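PDB 1TWI: diaminopimelate decarboxylase from Methanocaldococcus jannaschii, which uses pyridoxal 5'-phosphate to decarboxylate meso-diaminopimelate to L-lysine, the last step of lysine biosynthesis by the diaminopimelate pathway. Local coordinates for residues A[42-45]-A[46-50]; A[225-228]-A[229-232]. All coordinates share one frame; numbering follows the deposited sequence.

Contact 1: residues A[42-45]-A[46-50]; sequences INYN and RYIEA
Tyr44 and Ile48, one turn apart on helix 37-58, make the tight part of this local contact. CG1 of Ile48 lies over one face of the Tyr44 ring, 3.9 Å from its centroid and offset toward the rim, a CH-pi contact; CD1 of Ile48 reaches on to 3.5 Å from Tyr44 OH. With CG anti to the backbone N (chi1 -179°), the Tyr44 ring stands out from the helix beside the next turn, where the CG1-CD1 branch of Ile48 leans back over its face; both side chains also rest on Val64 of strand 62-67. Ile48 N also bonds to Tyr44 O at 3.1 Å. The helix packs on the outside of the parallel strands of the alpha/beta barrel that binds the cofactor, and Tyr47 touches Pro291 of the cofactor site, its OH bonded to Ser294. More polar, though close-packed, is the partly exposed side of Ile42 and Arg46, which run alongside each other. CG2 of Ile42 sits over the centre of the guanidinium face, 3.4 Å from Arg46 CZ. At the guanidinium edge, in plane, a water accepts from Arg46 NH1 and donates to Asn43 OD1; Asn43 ND2 bonds to Thr298 OG1, and Asp5 takes Arg46 NH2 in a salt bridge. On the loose, exposed flank Asn45 meets Glu49 mainly through backbone, Glu49 N to Asn45 O at 2.9 Å, while the Glu49 carboxylate turns to Lys52.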
ATOM      1  N   ILE A  42      13.399   2.562  25.402  1.00 12.66           N
ATOM      2  CA  ILE A  42      14.754   1.948  25.292  1.00 12.25           C
ATOM      3  C   ILE A  42      15.451   2.346  23.983  1.00 12.90           C
ATOM      4  O   ILE A  42      16.644   2.736  23.975  1.00 10.41           O
ATOM      5  CB  ILE A  42      14.658   0.407  25.336  1.00 11.98           C
ATOM      6  CG1 ILE A  42      14.345  -0.001  26.791  1.00 11.39           C
ATOM      7  CG2 ILE A  42      15.988  -0.229  24.741  1.00 11.16           C
ATOM      8  CD1 ILE A  42      13.868  -1.441  26.966  1.00 18.71           C
ATOM      9  N   ASN A  43      14.714   2.270  22.869  1.00 12.25           N
ATOM     10  CA  ASN A  43      15.351   2.608  21.581  1.00 11.89           C
ATOM     11  C   ASN A  43      15.796   4.078  21.556  1.00 11.36           C
ATOM     12  O   ASN A  43      16.880   4.404  21.066  1.00 11.60           O
ATOM     13  CB  ASN A  43      14.371   2.308  20.407  1.00 11.03           C
ATOM     14  CG  ASN A  43      14.089   0.810  20.246  1.00 11.96           C
ATOM     15  OD1 ASN A  43      14.805  -0.031  20.816  1.00 12.43           O
ATOM     16  ND2 ASN A  43      13.047   0.460  19.473  1.00 10.37           N
ATOM     17  N   TYR A  44      14.945   4.965  22.083  1.00 11.14           N
ATOM     18  CA  TYR A  44      15.244   6.374  22.106  1.00 10.83           C
ATOM     19  C   TYR A  44      16.449   6.628  23.017  1.00 12.03           C
ATOM     20  O   TYR A  44      17.366   7.370  22.673  1.00 11.99           O
ATOM     21  CB  TYR A  44      14.051   7.175  22.661  1.00 11.35           C
ATOM     22  CG  TYR A  44      14.323   8.657  22.687  1.00 12.65           C
ATOM     23  CD1 TYR A  44      14.458   9.374  21.499  1.00 13.73           C
ATOM     24  CD2 TYR A  44      14.501   9.328  23.882  1.00 14.47           C
ATOM     25  CE1 TYR A  44      14.770  10.740  21.510  1.00 14.95           C
ATOM     26  CE2 TYR A  44      14.809  10.685  23.916  1.00 14.53           C
ATOM     27  CZ  TYR A  44      14.938  11.383  22.723  1.00 16.61           C
ATOM     28  OH  TYR A  44      15.219  12.736  22.754  1.00 16.74           O
ATOM     29  N   ASN A  45      16.420   6.041  24.206  1.00 12.94           N
ATOM     30  CA  ASN A  45      17.520   6.227  25.160  1.00 13.51           C
ATOM     31  C   ASN A  45      18.855   5.693  24.591  1.00 12.18           C
ATOM     32  O   ASN A  45      19.898   6.203  24.973  1.00 12.49           O
ATOM     33  CB  ASN A  45      17.243   5.512  26.463  1.00 17.52           C
ATOM     34  CG  ASN A  45      16.123   6.185  27.284  1.00 23.50           C
ATOM     35  OD1 ASN A  45      15.779   7.373  27.067  1.00 27.19           O
ATOM     36  ND2 ASN A  45      15.571   5.431  28.243  1.00 25.27           N
ATOM     37  N   ARG A  46      18.823   4.668  23.729  1.00 11.12           N
ATOM     38  CA  ARG A  46      20.062   4.189  23.137  1.00 12.94           C
ATOM     39  C   ARG A  46      20.711   5.296  22.271  1.00 13.79           C
ATOM     40  O   ARG A  46      21.975   5.445  22.203  1.00 13.37           O
ATOM     41  CB  ARG A  46      19.805   2.929  22.299  1.00 13.73           C
ATOM     42  CG  ARG A  46      19.808   1.654  23.173  1.00 13.68           C
ATOM     43  CD  ARG A  46      19.345   0.408  22.396  1.00 14.38           C
ATOM     44  NE  ARG A  46      19.306  -0.755  23.282  1.00 12.70           N
ATOM     45  CZ  ARG A  46      18.527  -1.824  23.096  1.00 14.17           C
ATOM     46  NH1 ARG A  46      17.723  -1.892  22.050  1.00 11.33           N
ATOM     47  NH2 ARG A  46      18.506  -2.815  24.006  1.00 12.53           N
ATOM     48  N   TYR A  47      19.868   6.034  21.549  1.00 11.28           N
ATOM     49  CA  TYR A  47      20.405   7.149  20.787  1.00 11.01           C
ATOM     50  C   TYR A  47      20.962   8.234  21.682  1.00 12.33           C
ATOM     51  O   TYR A  47      22.090   8.757  21.457  1.00 11.52           O
ATOM     52  CB  TYR A  47      19.317   7.765  19.904  1.00 12.23           C
ATOM     53  CG  TYR A  47      19.285   7.116  18.528  1.00 11.24           C
ATOM     54  CD1 TYR A  47      20.224   7.476  17.543  1.00 12.38           C
ATOM     55  CD2 TYR A  47      18.316   6.179  18.209  1.00 11.89           C
ATOM     56  CE1 TYR A  47      20.172   6.889  16.249  1.00 11.84           C
ATOM     57  CE2 TYR A  47      18.257   5.585  16.938  1.00  8.93           C
ATOM     58  CZ  TYR A  47      19.190   5.952  15.984  1.00 12.53           C
ATOM     59  OH  TYR A  47      19.136   5.357  14.771  1.00 12.46           O
ATOM     60  N   ILE A  48      20.235   8.542  22.740  1.00 12.58           N
ATOM     61  CA  ILE A  48      20.697   9.634  23.607  1.00 13.95           C
ATOM     62  C   ILE A  48      22.006   9.263  24.266  1.00 15.57           C
ATOM     63  O   ILE A  48      22.909  10.062  24.341  1.00 14.43           O
ATOM     64  CB  ILE A  48      19.652   9.939  24.690  1.00 15.34           C
ATOM     65  CG1 ILE A  48      18.337  10.384  23.986  1.00 15.30           C
ATOM     66  CG2 ILE A  48      20.207  11.017  25.696  1.00 15.35           C
ATOM     67  CD1 ILE A  48      18.498  11.665  23.095  1.00 15.61           C
ATOM     68  N   GLU A  49      22.086   8.040  24.768  1.00 16.90           N
ATOM     69  CA  GLU A  49      23.287   7.607  25.451  1.00 19.03           C
ATOM     70  C   GLU A  49      24.483   7.531  24.482  1.00 19.13           C
ATOM     71  O   GLU A  49      25.610   7.953  24.796  1.00 17.88           O
ATOM     72  CB  GLU A  49      23.046   6.254  26.101  1.00 20.79           C
ATOM     73  CG  GLU A  49      24.249   5.763  26.827  1.00 26.93           C
ATOM     74  CD  GLU A  49      24.464   6.442  28.182  1.00 30.43           C
ATOM     75  OE1 GLU A  49      25.516   6.144  28.780  1.00 31.27           O
ATOM     76  OE2 GLU A  49      23.592   7.251  28.640  1.00 34.23           O
ATOM     77  N   ALA A  50      24.214   7.033  23.283  1.00 17.46           N
ATOM     78  CA  ALA A  50      25.263   6.908  22.312  1.00 17.98           C
ATOM     79  C   ALA A  50      25.756   8.261  21.798  1.00 17.87           C
ATOM     80  O   ALA A  50      26.958   8.431  21.562  1.00 16.61           O
ATOM     81  CB  ALA A  50      24.799   6.050  21.157  1.00 17.13           C
TER
HETATM   82  O   HOH W   1      17.615  -0.152  19.544  1.00 12.96           O

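Contact 2: residues A[225-228]-A[229-232]; sequences TRKV and MDFV
Met229 lies against the turn that precedes it in helix 219-237, its CB and CG each 3.3 Å from Thr225 O. The same carbonyl accepts Met229 N at 2.9 Å in a nearly straight bond (N-H...O 165°), so a polar grip and an aliphatic contact share one oxygen. CG of Met229 stands beside its own backbone N (chi1 -70°), which brings it back toward the preceding turn; further turns about the CB-CG and CG-SD bonds then carry the thioether away from Thr225, and the side chain also touches Tyr278. Between the side chains themselves the touch is light, Thr225 CG2 to Met229 CG at 4.3 Å.

The CB of Val228 is set away from the following turn overall, although it lies close to Met229 N. Its main link forward is through its carbonyl, which receives Val232 N at 3.0 Å and has Val232 CG2 close by. Both valines lean on Val207 of strand 202-208, forming an apolar stripe one turn long.

Asp230 occupies the more polar flank. Its N bonds to Arg226 O at 2.8 Å, yet its carboxylate folds back so that OD1 lies 3.2 Å from that same oxygen, two acceptors side by side; Tyr278 OH bonds to OD1 and may offset the repulsion between the two oxygens. Lys227 runs beside it in the same direction, but offers OD2 its aliphatic CD at 3.6 Å. Lys227 NZ is 5.1 Å from Asp230 OD2, too far for a salt bridge; it is engaged by Glu223 and by Asn162 O. Helix 219-237, apolar toward the strands and more polar on another flank, is the connecting helix of the beta-alpha-beta unit formed with strands 202-208 and 244-246 of the alpha/beta barrel.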
ATOM      1  N   THR A 225      29.146  10.717   6.103  1.00 12.34           N
ATOM      2  CA  THR A 225      29.622  11.775   7.004  1.00 11.75           C
ATOM      3  C   THR A 225      30.853  12.496   6.453  1.00 12.38           C
ATOM      4  O   THR A 225      30.940  13.747   6.505  1.00 10.00           O
ATOM      5  CB  THR A 225      29.918  11.203   8.423  1.00 12.74           C
ATOM      6  OG1 THR A 225      28.729  10.584   8.946  1.00 12.81           O
ATOM      7  CG2 THR A 225      30.282  12.292   9.357  1.00 13.23           C
ATOM      8  N   ARG A 226      31.776  11.708   5.888  1.00 10.54           N
ATOM      9  CA  ARG A 226      32.958  12.312   5.319  1.00 13.14           C
ATOM     10  C   ARG A 226      32.567  13.272   4.171  1.00 12.14           C
ATOM     11  O   ARG A 226      33.058  14.380   4.096  1.00 12.37           O
ATOM     12  CB  ARG A 226      33.866  11.253   4.720  1.00 12.73           C
ATOM     13  CG  ARG A 226      34.487  10.251   5.744  1.00 14.85           C
ATOM     14  CD  ARG A 226      35.409   9.269   5.000  1.00 17.14           C
ATOM     15  NE  ARG A 226      36.137   8.380   5.905  1.00 16.61           N
ATOM     16  CZ  ARG A 226      36.967   7.412   5.504  1.00 18.23           C
ATOM     17  NH1 ARG A 226      37.158   7.212   4.182  1.00 15.15           N
ATOM     18  NH2 ARG A 226      37.651   6.696   6.425  1.00 14.04           N
ATOM     19  N   LYS A 227      31.700  12.823   3.275  1.00 11.67           N
ATOM     20  CA  LYS A 227      31.406  13.670   2.110  1.00 13.48           C
ATOM     21  C   LYS A 227      30.538  14.896   2.405  1.00 14.10           C
ATOM     22  O   LYS A 227      30.654  15.941   1.723  1.00 14.07           O
ATOM     23  CB  LYS A 227      30.859  12.787   1.000  1.00 14.71           C
ATOM     24  CG  LYS A 227      31.878  11.667   0.619  1.00 15.87           C
ATOM     25  CD  LYS A 227      33.102  12.329  -0.005  1.00 21.67           C
ATOM     26  CE  LYS A 227      34.347  11.387  -0.018  1.00 25.42           C
ATOM     27  NZ  LYS A 227      34.267  10.397  -1.067  1.00 26.30           N
ATOM     28  N   VAL A 228      29.697  14.775   3.438  1.00 13.42           N
ATOM     29  CA  VAL A 228      28.889  15.901   3.871  1.00 11.64           C
ATOM     30  C   VAL A 228      29.841  16.912   4.526  1.00 13.33           C
ATOM     31  O   VAL A 228      29.807  18.110   4.220  1.00 14.12           O
ATOM     32  CB  VAL A 228      27.782  15.478   4.884  1.00 11.02           C
ATOM     33  CG1 VAL A 228      27.146  16.754   5.528  1.00  9.20           C
ATOM     34  CG2 VAL A 228      26.691  14.663   4.144  1.00  9.24           C
ATOM     35  N   MET A 229      30.725  16.443   5.393  1.00 12.50           N
ATOM     36  CA  MET A 229      31.650  17.369   6.010  1.00 12.86           C
ATOM     37  C   MET A 229      32.612  17.993   4.978  1.00 13.15           C
ATOM     38  O   MET A 229      33.002  19.179   5.115  1.00 13.14           O
ATOM     39  CB  MET A 229      32.423  16.665   7.171  1.00 13.56           C
ATOM     40  CG  MET A 229      31.534  16.346   8.410  1.00 14.55           C
ATOM     41  SD  MET A 229      30.642  17.809   9.085  1.00 16.05           S
ATOM     42  CE  MET A 229      31.960  18.642  10.037  1.00 13.90           C
ATOM     43  N   ASP A 230      33.031  17.212   3.972  1.00 13.77           N
ATOM     44  CA  ASP A 230      33.889  17.777   2.940  1.00 14.45           C
ATOM     45  C   ASP A 230      33.143  18.955   2.300  1.00 14.53           C
ATOM     46  O   ASP A 230      33.747  19.971   1.928  1.00 14.17           O
ATOM     47  CB  ASP A 230      34.175  16.774   1.816  1.00 14.61           C
ATOM     48  CG  ASP A 230      35.198  15.679   2.213  1.00 16.06           C
ATOM     49  OD1 ASP A 230      35.847  15.781   3.264  1.00 15.95           O
ATOM     50  OD2 ASP A 230      35.328  14.743   1.425  1.00 14.51           O
ATOM     51  N   PHE A 231      31.828  18.822   2.136  1.00 14.70           N
ATOM     52  CA  PHE A 231      31.074  19.926   1.520  1.00 13.10           C
ATOM     53  C   PHE A 231      30.989  21.125   2.490  1.00 12.85           C
ATOM     54  O   PHE A 231      30.993  22.294   2.055  1.00 12.75           O
ATOM     55  CB  PHE A 231      29.672  19.451   1.052  1.00 12.27           C
ATOM     56  CG  PHE A 231      28.892  20.519   0.307  1.00 11.41           C
ATOM     57  CD1 PHE A 231      29.346  20.973  -0.924  1.00 11.24           C
ATOM     58  CD2 PHE A 231      27.751  21.096   0.869  1.00 11.93           C
ATOM     59  CE1 PHE A 231      28.670  22.025  -1.628  1.00 11.84           C
ATOM     60  CE2 PHE A 231      27.048  22.159   0.184  1.00 10.06           C
ATOM     61  CZ  PHE A 231      27.539  22.599  -1.074  1.00  8.66           C
ATOM     62  N   VAL A 232      30.904  20.858   3.787  1.00 12.33           N
ATOM     63  CA  VAL A 232      30.874  21.959   4.762  1.00 12.69           C
ATOM     64  C   VAL A 232      32.212  22.714   4.656  1.00 13.65           C
ATOM     65  O   VAL A 232      32.262  23.957   4.768  1.00 13.77           O
ATOM     66  CB  VAL A 232      30.585  21.423   6.224  1.00 11.91           C
ATOM     67  CG1 VAL A 232      30.613  22.545   7.222  1.00 11.25           C
ATOM     68  CG2 VAL A 232      29.105  20.825   6.278  1.00 13.33           C
TER

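Both contacts are successive turns of single helices, 37-58 and 219-237, around the same parallel barrel; their centres lie 25 Å apart and they do not touch. Helix 264-276 meets both, through Arg46, Tyr47 and Ala50 in contact 1 and through Thr225 and Arg226 in contact 2. Contact 1 is only partly buried, and its side chains interact directly, by CH-pi packing, a methyl group over a guanidinium face and a water bridge. Contact 2 is the more buried, and there side chains mostly touch backbone carbonyls. Contact 1 comes nearer the cofactor: the Tyr47 side chain is about 6 Å from it, against about 12 Å for that of Val228.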